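Local coordinates for protein EscN (Escherichia coli O127:H6, PDB 2OBL) that belongs to the type III secretion relatives of the ATP synthase alpha/beta subunits and is built on a P-loop NTPase fold, at residues G8-G13 and P30-E35; G75-S80 and V221-D226. The protein carries 1 engineered substitution. All coordinates share one frame; numbering follows the deposited sequence.

Overall arrangement
From the N terminus the chain runs through strand 4-7 into the 3-10 turn of contact 1. It then passes through a further 16 residues and returns as 30-35, entering strand 34-37, which pairs antiparallel with 4-7. Contact 1 thus closes a short local excursion at the edge of the molecule. Contact 2 opens only afterwards: 75-80 on strand 73-78 is joined, after 140 intervening residues, by 221-226 at the end of strand 214-222, the two strands pairing in parallel in the mixed sheet. The two contacts are in series, neither nested nor crossed. The centres of contacts 1 and 2 lie about 34 Å apart, and the nearest atoms of contacts 1 and 2 about 20 Å apart.

Contact 1: residues G8-G13 and P30-E35; sequences GDALLG and PYLPFE
Leu32 packs against Gly8, Ala10 and Leu11 where a single 3-10 turn (9-11), just after strand 4-7, meets the extended run leading into strand 34-37. These two strands form a small antiparallel sheet, and the contact continues their pairing as apolar packing, burying 267 Å² in all without a direct hydrogen bond across it. From CB of Leu32, CG stands anti to the carbonyl carbon (chi1 -59°), and the touching is done beyond it by the two methyls. Leu32 CD2 comes to 3.7 Å from Leu11 CG, and it also borders the turn at Ala10 CB (4.1 Å) and at Gly8 N (3.8 Å). The other methyl, Leu32 CD1, is anti to CA (chi2 174°) and meets Leu11 CD2 at 3.9 Å. The Leu11 side chain runs roughly perpendicular to that of Leu32. Leu11 also touches Val128 and Ile151, so the contact reaches strand 127-132 and helix 138-156, while Asp9 OD1 is hydrogen-bonded to Tyr154 OH of the same helix.

At one end of the turn, Phe34 CD2 approaches Gly8 CA obliquely; the Phe34 and Tyr31 rings lie on opposite sides of Pro33 CG, which sits over the centre of the Phe34 ring. At the other, Ala10 CB rests on Pro30 CB at 4.0 Å and lies 3.3 Å from Tyr31 O. One water joins the two backbones: it accepts from Ala10 N at 2.9 Å and donates to Tyr31 O at 2.6 Å.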
loop_
_atom_site.group_PDB
_atom_site.type_symbol
_atom_site.label_atom_id
_atom_site.label_comp_id
_atom_site.label_asym_id
_atom_site.label_seq_id
_atom_site.Cartn_x
_atom_site.Cartn_y
_atom_site.Cartn_z
ATOM N N GLY A 8 10.159 17.737 12.821
ATOM C CA GLY A 8 9.380 18.958 12.998
ATOM C C GLY A 8 8.413 19.134 11.850
ATOM O O GLY A 8 8.482 18.414 10.852
ATOM N N ASP A 9 7.511 20.101 11.967
ATOM C CA ASP A 9 6.562 20.342 10.885
ATOM C C ASP A 9 7.270 20.679 9.567
ATOM O O ASP A 9 6.732 20.412 8.492
ATOM C CB ASP A 9 5.587 21.463 11.244
ATOM C CG ASP A 9 4.602 21.073 12.326
ATOM O OD1 ASP A 9 4.507 19.880 12.693
ATOM O OD2 ASP A 9 3.904 21.983 12.811
ATOM N N ALA A 10 8.473 21.251 9.649
ATOM C CA ALA A 10 9.191 21.723 8.461
ATOM C C ALA A 10 9.615 20.592 7.527
ATOM O O ALA A 10 10.129 20.834 6.424
ATOM C CB ALA A 10 10.410 22.591 8.855
ATOM N N LEU A 11 9.376 19.357 7.967
ATOM C CA LEU A 11 9.673 18.188 7.161
ATOM C C LEU A 11 8.721 18.087 5.972
ATOM O O LEU A 11 9.052 17.472 4.964
ATOM C CB LEU A 11 9.598 16.904 8.001
ATOM C CG LEU A 11 10.699 16.616 9.022
ATOM C CD1 LEU A 11 10.361 15.393 9.848
ATOM C CD2 LEU A 11 12.045 16.428 8.327
ATOM N N LEU A 12 7.536 18.678 6.086
ATOM C CA LEU A 12 6.539 18.572 5.019
ATOM C C LEU A 12 7.004 19.237 3.720
ATOM O O LEU A 12 7.534 20.365 3.733
ATOM C CB LEU A 12 5.203 19.174 5.447
ATOM C CG LEU A 12 4.355 18.425 6.470
ATOM C CD1 LEU A 12 3.026 19.146 6.639
ATOM C CD2 LEU A 12 4.133 16.980 6.034
ATOM N N GLY A 13 6.803 18.530 2.613
ATOM C CA GLY A 13 7.179 19.003 1.288
ATOM C C GLY A 13 8.637 18.752 0.960
ATOM O O GLY A 13 9.118 19.165 -0.093
ATOM N N PRO A 30 15.748 24.038 6.915
ATOM C CA PRO A 30 14.498 23.858 7.640
ATOM C C PRO A 30 14.732 23.813 9.151
ATOM O O PRO A 30 15.788 23.375 9.610
ATOM C CB PRO A 30 13.953 22.528 7.108
ATOM C CG PRO A 30 15.106 21.857 6.427
ATOM C CD PRO A 30 16.053 22.922 6.003
ATOM N N TYR A 31 13.760 24.324 9.899
ATOM C CA TYR A 31 13.782 24.318 11.357
ATOM C C TYR A 31 13.262 22.983 11.878
ATOM O O TYR A 31 12.072 22.674 11.745
ATOM C CB TYR A 31 12.908 25.459 11.870
ATOM C CG TYR A 31 12.817 25.594 13.372
ATOM C CD1 TYR A 31 13.956 25.746 14.151
ATOM C CD2 TYR A 31 11.580 25.603 14.007
ATOM C CE1 TYR A 31 13.866 25.885 15.533
ATOM C CE2 TYR A 31 11.477 25.743 15.383
ATOM C CZ TYR A 31 12.624 25.885 16.139
ATOM O OH TYR A 31 12.522 26.023 17.506
ATOM N N LEU A 32 14.160 22.179 12.440
ATOM C CA LEU A 32 13.803 20.856 12.950
ATOM C C LEU A 32 14.283 20.734 14.386
ATOM O O LEU A 32 15.353 20.185 14.649
ATOM C CB LEU A 32 14.425 19.758 12.092
ATOM C CG LEU A 32 14.043 19.748 10.610
ATOM C CD1 LEU A 32 14.840 18.699 9.865
ATOM C CD2 LEU A 32 12.543 19.519 10.423
ATOM N N PRO A 33 13.480 21.244 15.321
ATOM C CA PRO A 33 13.904 21.450 16.703
ATOM C C PRO A 33 13.877 20.199 17.589
ATOM O O PRO A 33 14.438 20.228 18.688
ATOM C CB PRO A 33 12.908 22.490 17.214
ATOM C CG PRO A 33 11.679 22.277 16.413
ATOM C CD PRO A 33 12.081 21.652 15.097
ATOM N N PHE A 34 13.243 19.122 17.122
ATOM C CA PHE A 34 13.024 17.931 17.955
ATOM C C PHE A 34 13.869 16.731 17.556
ATOM O O PHE A 34 13.993 16.420 16.378
ATOM C CB PHE A 34 11.551 17.507 17.914
ATOM C CG PHE A 34 10.589 18.650 18.037
ATOM C CD1 PHE A 34 10.579 19.446 19.174
ATOM C CD2 PHE A 34 9.683 18.922 17.023
ATOM C CE1 PHE A 34 9.691 20.498 19.290
ATOM C CE2 PHE A 34 8.791 19.968 17.130
ATOM C CZ PHE A 34 8.793 20.762 18.268
ATOM N N GLU A 35 14.426 16.039 18.543
ATOM C CA GLU A 35 15.027 14.733 18.289
ATOM C C GLU A 35 14.099 13.603 18.729
ATOM O O GLU A 35 13.477 13.663 19.796
ATOM C CB GLU A 35 16.353 14.571 19.022
ATOM C CG GLU A 35 17.488 15.422 18.513
ATOM C CD GLU A 35 18.780 15.114 19.244
ATOM O OE1 GLU A 35 18.758 15.070 20.494
ATOM O OE2 GLU A 35 19.812 14.912 18.571
HETATM O O HOH W 1 9.444 22.635 11.996
#

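Contact 2: residues G75-S80 and V221-D226; sequences GIFAGS and VLLESD
Phe77 chi1 (-69°) sets CG anti to the carbonyl carbon, and Val221 chi1 (175°) sets CG1 anti to the backbone N and so CG2 anti to the carbonyl carbon; Val221 CG2 then meets the face of the Phe77 ring. The two side chains run alongside each other in the same direction from neighbouring strands, and the methyl makes a CH-pi contact, Val221 CG2 lying 4.0 Å from the Phe77 centroid and 24° off the normal. Val221 CB closes on Phe77 CD1 at 3.6 Å, while Leu223 CD2 sits at the ring edge, near its plane.

The backbones pair as parallel strands. Val221 N donates to Ile76 O (2.9 Å), and Ala78 N to Val221 O (3.0 Å), this second bond being nearly collinear with the acceptor carbonyl. Leu223 N then reaches Ala78 O at 2.8 Å from above the carbonyl plane. Past this ladder, Leu223 O receives two water hydrogen bonds, one from a water that also accepts from Ser80 N at 3.0 Å; Gly79 CA adds a CA-H...O contact to Leu223 O at 3.3 Å. Ala78 probably begins the Walker A P-loop, consistent with the strand-loop-helix order here.

Strand 73-78 lies between 214-222 and 242-245 in the parallel part of the sheet. Phe77 also forms a cation-pi pair with Arg237 and touches His243. Ala78 and Leu222, on the face away from Phe77 and Val221, both touch Lys84 of helix 84-94, and Val221 packs on Val169 and Thr170 of helix 169-182.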
loop_
_atom_site.group_PDB
_atom_site.type_symbol
_atom_site.label_atom_id
_atom_site.label_comp_id
_atom_site.label_asym_id
_atom_site.label_seq_id
_atom_site.Cartn_x
_atom_site.Cartn_y
_atom_site.Cartn_z
ATOM N N GLY A 75 -0.678 -4.731 2.630
ATOM C CA GLY A 75 0.417 -5.032 1.710
ATOM C C GLY A 75 -0.055 -4.921 0.269
ATOM O O GLY A 75 -1.190 -5.283 -0.046
ATOM N N ILE A 76 0.805 -4.424 -0.613
ATOM C CA ILE A 76 0.531 -4.498 -2.045
ATOM C C ILE A 76 1.648 -5.351 -2.646
ATOM O O ILE A 76 2.822 -5.004 -2.526
ATOM C CB ILE A 76 0.529 -3.108 -2.718
ATOM C CG1 ILE A 76 -0.611 -2.243 -2.153
ATOM C CG2 ILE A 76 0.431 -3.267 -4.258
ATOM C CD1 ILE A 76 -0.649 -0.803 -2.711
ATOM N N PHE A 77 1.258 -6.467 -3.263
ATOM C CA PHE A 77 2.185 -7.460 -3.810
ATOM C C PHE A 77 2.174 -7.299 -5.335
ATOM O O PHE A 77 1.118 -7.374 -5.953
ATOM C CB PHE A 77 1.722 -8.876 -3.439
ATOM C CG PHE A 77 1.841 -9.194 -1.965
ATOM C CD1 PHE A 77 2.865 -10.027 -1.501
ATOM C CD2 PHE A 77 0.953 -8.650 -1.044
ATOM C CE1 PHE A 77 2.994 -10.305 -0.139
ATOM C CE2 PHE A 77 1.079 -8.933 0.320
ATOM C CZ PHE A 77 2.107 -9.751 0.767
ATOM N N ALA A 78 3.341 -7.064 -5.932
ATOM C CA ALA A 78 3.415 -6.760 -7.358
ATOM C C ALA A 78 4.774 -7.088 -7.962
ATOM O O ALA A 78 5.813 -6.805 -7.374
ATOM C CB ALA A 78 3.076 -5.292 -7.604
ATOM N N GLY A 79 4.769 -7.665 -9.159
ATOM C CA GLY A 79 6.013 -7.825 -9.903
ATOM C C GLY A 79 6.294 -6.582 -10.733
ATOM O O GLY A 79 5.675 -5.533 -10.520
ATOM N N SER A 80 7.202 -6.715 -11.705
ATOM C CA SER A 80 7.546 -5.631 -12.616
ATOM C C SER A 80 6.521 -5.463 -13.716
ATOM O O SER A 80 5.909 -6.433 -14.163
ATOM C CB SER A 80 8.908 -5.897 -13.267
ATOM O OG SER A 80 9.924 -5.891 -12.294
ATOM N N VAL A 221 5.505 -5.308 -1.558
ATOM C CA VAL A 221 6.301 -6.511 -1.659
ATOM C C VAL A 221 6.529 -6.740 -3.159
ATOM O O VAL A 221 5.574 -6.834 -3.945
ATOM C CB VAL A 221 5.573 -7.720 -1.048
ATOM C CG1 VAL A 221 6.398 -9.014 -1.280
ATOM C CG2 VAL A 221 5.296 -7.480 0.455
ATOM N N LEU A 222 7.791 -6.809 -3.548
ATOM C CA LEU A 222 8.151 -6.829 -4.963
ATOM C C LEU A 222 8.351 -8.270 -5.333
ATOM O O LEU A 222 9.158 -8.972 -4.706
ATOM C CB LEU A 222 9.438 -6.052 -5.204
ATOM C CG LEU A 222 9.402 -4.592 -4.746
ATOM C CD1 LEU A 222 10.606 -3.841 -5.328
ATOM C CD2 LEU A 222 8.070 -3.901 -5.109
ATOM N N LEU A 223 7.594 -8.719 -6.328
ATOM C CA LEU A 223 7.607 -10.116 -6.718
ATOM C C LEU A 223 8.590 -10.331 -7.851
ATOM O O LEU A 223 8.638 -9.551 -8.801
ATOM C CB LEU A 223 6.208 -10.573 -7.117
ATOM C CG LEU A 223 5.154 -10.479 -6.015
ATOM C CD1 LEU A 223 3.785 -10.894 -6.550
ATOM C CD2 LEU A 223 5.558 -11.330 -4.803
ATOM N N GLU A 224 9.401 -11.370 -7.735
ATOM C CA GLU A 224 10.358 -11.679 -8.787
ATOM C C GLU A 224 9.726 -12.656 -9.782
ATOM O O GLU A 224 8.844 -13.443 -9.426
ATOM C CB GLU A 224 11.663 -12.230 -8.189
ATOM C CG GLU A 224 12.407 -11.235 -7.283
ATOM C CD GLU A 224 13.045 -10.076 -8.035
ATOM O OE1 GLU A 224 12.968 -10.049 -9.280
ATOM O OE2 GLU A 224 13.638 -9.189 -7.377
ATOM N N SER A 225 10.152 -12.581 -11.037
ATOM C CA SER A 225 9.619 -13.481 -12.043
ATOM C C SER A 225 10.466 -14.738 -12.022
ATOM O O SER A 225 11.125 -15.082 -13.001
ATOM C CB SER A 225 9.631 -12.829 -13.431
ATOM O OG SER A 225 8.802 -11.667 -13.446
ATOM N N ASP A 226 10.469 -15.399 -10.870
ATOM C CA ASP A 226 11.151 -16.668 -10.725
ATOM C C ASP A 226 10.368 -17.486 -9.712
ATOM O O ASP A 226 9.306 -17.065 -9.233
ATOM C CB ASP A 226 12.623 -16.488 -10.306
ATOM C CG ASP A 226 12.786 -15.737 -8.990
ATOM O OD1 ASP A 226 11.945 -15.900 -8.084
ATOM O OD2 ASP A 226 13.771 -14.973 -8.854
HETATM O O HOH W 2 8.538 -9.387 -11.580
HETATM O O HOH W 3 10.051 -7.018 -9.280
#